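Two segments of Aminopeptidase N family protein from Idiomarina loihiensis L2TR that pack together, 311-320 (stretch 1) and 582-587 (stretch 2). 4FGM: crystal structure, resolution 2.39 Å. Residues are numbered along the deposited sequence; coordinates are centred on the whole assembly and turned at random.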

# COMPACT_ATOMS: atom_id res chain seq x y z
N SER A 311 4.06 7.37 -4.34
CA SER A 311 4.11 6.41 -5.44
C SER A 311 5.07 6.84 -6.54
O SER A 311 5.40 6.06 -7.42
CB SER A 311 2.72 6.18 -6.03
OG SER A 311 1.92 5.46 -5.11
N TYR A 312 5.52 8.09 -6.49
CA TYR A 312 6.48 8.59 -7.47
C TYR A 312 7.88 8.41 -6.88
O TYR A 312 8.80 7.97 -7.56
CB TYR A 312 6.24 10.06 -7.78
CG TYR A 312 7.41 10.75 -8.44
CD1 TYR A 312 7.77 10.46 -9.76
CD2 TYR A 312 8.16 11.72 -7.76
CE1 TYR A 312 8.84 11.10 -10.38
CE2 TYR A 312 9.23 12.37 -8.37
CZ TYR A 312 9.56 12.06 -9.68
OH TYR A 312 10.61 12.71 -10.29
N PHE A 313 8.02 8.75 -5.61
CA PHE A 313 9.32 8.65 -4.96
C PHE A 313 9.80 7.25 -4.62
O PHE A 313 11.01 7.00 -4.65
CB PHE A 313 9.35 9.56 -3.72
CG PHE A 313 9.56 11.01 -4.05
CD1 PHE A 313 10.77 11.45 -4.58
CD2 PHE A 313 8.54 11.94 -3.85
CE1 PHE A 313 10.96 12.80 -4.92
CE2 PHE A 313 8.72 13.29 -4.19
CZ PHE A 313 9.94 13.72 -4.72
N ASP A 314 8.89 6.32 -4.32
CA ASP A 314 9.34 4.96 -3.99
C ASP A 314 10.25 4.38 -5.08
O ASP A 314 11.23 3.69 -4.77
CB ASP A 314 8.17 4.00 -3.70
CG ASP A 314 7.10 3.99 -4.78
OD1 ASP A 314 7.40 4.30 -5.96
OD2 ASP A 314 5.94 3.65 -4.45
N ASP A 315 9.95 4.66 -6.34
CA ASP A 315 10.77 4.18 -7.45
C ASP A 315 11.91 5.15 -7.77
O ASP A 315 13.06 4.75 -7.92
CB ASP A 315 9.93 3.96 -8.71
CG ASP A 315 8.91 2.84 -8.56
OD1 ASP A 315 9.28 1.80 -7.98
OD2 ASP A 315 7.77 3.00 -9.03
N TYR A 316 11.57 6.43 -7.87
CA TYR A 316 12.55 7.46 -8.20
C TYR A 316 13.75 7.48 -7.24
O TYR A 316 14.90 7.50 -7.67
CB TYR A 316 11.88 8.83 -8.24
CG TYR A 316 12.80 9.95 -8.65
CD1 TYR A 316 13.48 9.91 -9.87
CD2 TYR A 316 13.04 11.03 -7.80
CE1 TYR A 316 14.37 10.92 -10.23
CE2 TYR A 316 13.92 12.05 -8.15
CZ TYR A 316 14.59 11.99 -9.37
OH TYR A 316 15.47 12.99 -9.71
N LEU A 317 13.47 7.47 -5.94
CA LEU A 317 14.54 7.48 -4.94
C LEU A 317 15.43 6.24 -5.04
O LEU A 317 16.57 6.24 -4.57
CB LEU A 317 13.95 7.60 -3.53
CG LEU A 317 13.26 8.94 -3.24
CD1 LEU A 317 12.86 8.99 -1.77
CD2 LEU A 317 14.21 10.10 -3.59
N LEU A 318 14.90 5.19 -5.65
CA LEU A 318 15.65 3.95 -5.83
C LEU A 318 16.76 4.19 -6.86
O LEU A 318 17.84 3.59 -6.78
CB LEU A 318 14.71 2.84 -6.30
CG LEU A 318 14.60 1.57 -5.44
CD1 LEU A 318 14.37 1.91 -3.97
CD2 LEU A 318 13.45 0.74 -5.96
N HIS A 319 16.48 5.06 -7.83
CA HIS A 319 17.47 5.39 -8.86
C HIS A 319 18.39 6.47 -8.33
O HIS A 319 19.60 6.45 -8.57
CB HIS A 319 16.78 5.91 -10.12
CG HIS A 319 17.73 6.56 -11.09
ND1 HIS A 319 18.71 5.85 -11.76
CD2 HIS A 319 17.86 7.85 -11.47
CE1 HIS A 319 19.41 6.68 -12.51
NE2 HIS A 319 18.92 7.90 -12.35
N THR A 320 17.80 7.41 -7.60
CA THR A 320 18.53 8.53 -7.02
C THR A 320 19.57 8.09 -6.00
O THR A 320 20.60 8.75 -5.82
CB THR A 320 17.55 9.53 -6.38
OG1 THR A 320 17.62 10.77 -7.07
CG2 THR A 320 17.86 9.74 -4.92
N LYS A 582 19.73 16.88 -17.21
CA LYS A 582 19.99 17.89 -16.18
C LYS A 582 19.93 17.34 -14.76
O LYS A 582 19.42 18.01 -13.86
CB LYS A 582 19.01 19.05 -16.31
CG LYS A 582 19.61 20.33 -16.89
CD LYS A 582 19.39 20.44 -18.39
CE LYS A 582 19.63 21.87 -18.88
NZ LYS A 582 21.03 22.35 -18.67
N GLY A 583 20.45 16.14 -14.56
CA GLY A 583 20.45 15.57 -13.22
C GLY A 583 19.16 14.92 -12.73
O GLY A 583 19.14 14.36 -11.63
N TRP A 584 18.09 14.99 -13.50
CA TRP A 584 16.85 14.36 -13.07
C TRP A 584 17.11 12.86 -13.05
O TRP A 584 16.63 12.14 -12.18
CB TRP A 584 15.70 14.67 -14.01
CG TRP A 584 14.48 13.87 -13.71
CD1 TRP A 584 13.86 13.77 -12.50
CD2 TRP A 584 13.73 13.07 -14.62
NE1 TRP A 584 12.76 12.94 -12.60
CE2 TRP A 584 12.66 12.50 -13.89
CE3 TRP A 584 13.85 12.77 -15.98
CZ2 TRP A 584 11.71 11.65 -14.48
CZ3 TRP A 584 12.92 11.92 -16.57
CH2 TRP A 584 11.86 11.38 -15.82
N LEU A 585 17.88 12.40 -14.03
CA LEU A 585 18.24 10.99 -14.13
C LEU A 585 19.74 10.92 -14.42
O LEU A 585 20.32 11.86 -14.97
CB LEU A 585 17.47 10.29 -15.25
CG LEU A 585 15.95 10.19 -15.16
CD1 LEU A 585 15.41 9.41 -16.35
CD2 LEU A 585 15.56 9.52 -13.85
N THR A 586 20.36 9.81 -14.04
CA THR A 586 21.78 9.60 -14.26
C THR A 586 21.96 8.48 -15.27
O THR A 586 21.63 7.32 -15.00
CB THR A 586 22.48 9.21 -12.95
OG1 THR A 586 22.37 10.28 -12.01
CG2 THR A 586 23.94 8.89 -13.20
N PRO A 587 22.49 8.80 -16.46
CA PRO A 587 22.72 7.82 -17.53
C PRO A 587 23.88 6.85 -17.25
O PRO A 587 24.65 7.15 -16.31
CB PRO A 587 22.99 8.70 -18.73
CG PRO A 587 23.74 9.85 -18.12
CD PRO A 587 22.91 10.14 -16.88

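Three aromatic side chains of the 311-320 helix, Tyr312, Tyr316 and His319, reach the irregular 582-587 segment, each joined to it by one hydrogen bond, in a small contact burying 268 Å² in total. All three adopt the t rotamer (chi1 163°, -177° and 167°), which carries the OH of each tyrosine and NE2 of His319 to the other segment. Tyr312 starts sideways to the segment, yet its length brings OH to 3.2 Å from Trp584 NE1, which donates a nearly straight hydrogen bond (166°) lying near the planes of both rings. One turn on, Tyr316 points toward the segment and its OH donates to Trp584 O at 2.9 Å. Trp584, also t (172°, chi2 53°), thus presents both indole nitrogen and backbone carbonyl to successive tyrosines. Its five-membered ring and the Tyr316 ring are near parallel (23°) but slid apart, with centroids 5.0 Å apart, so they barely overlap. Gly583 precedes it at phi/psi 81/-5°, where a CB would jam against Lys582 O.

His319 directs its ring edge at the backbone: NE2 accepts from Thr586 N at 2.9 Å and 168°, so NE2 of His319 carries no proton here, while ND1 is satisfied elsewhere in the structure. Leu585, in the extended mt conformation (-63°, -178°), fills the space beside these polar links; its CD2 lies 3.7 Å from His319 CD2 and 4.1 Å from Tyr316 CE1. These three residues, Tyr312 and Trp584 are buried, so the hydrogen bonds satisfy polar atoms away from solvent.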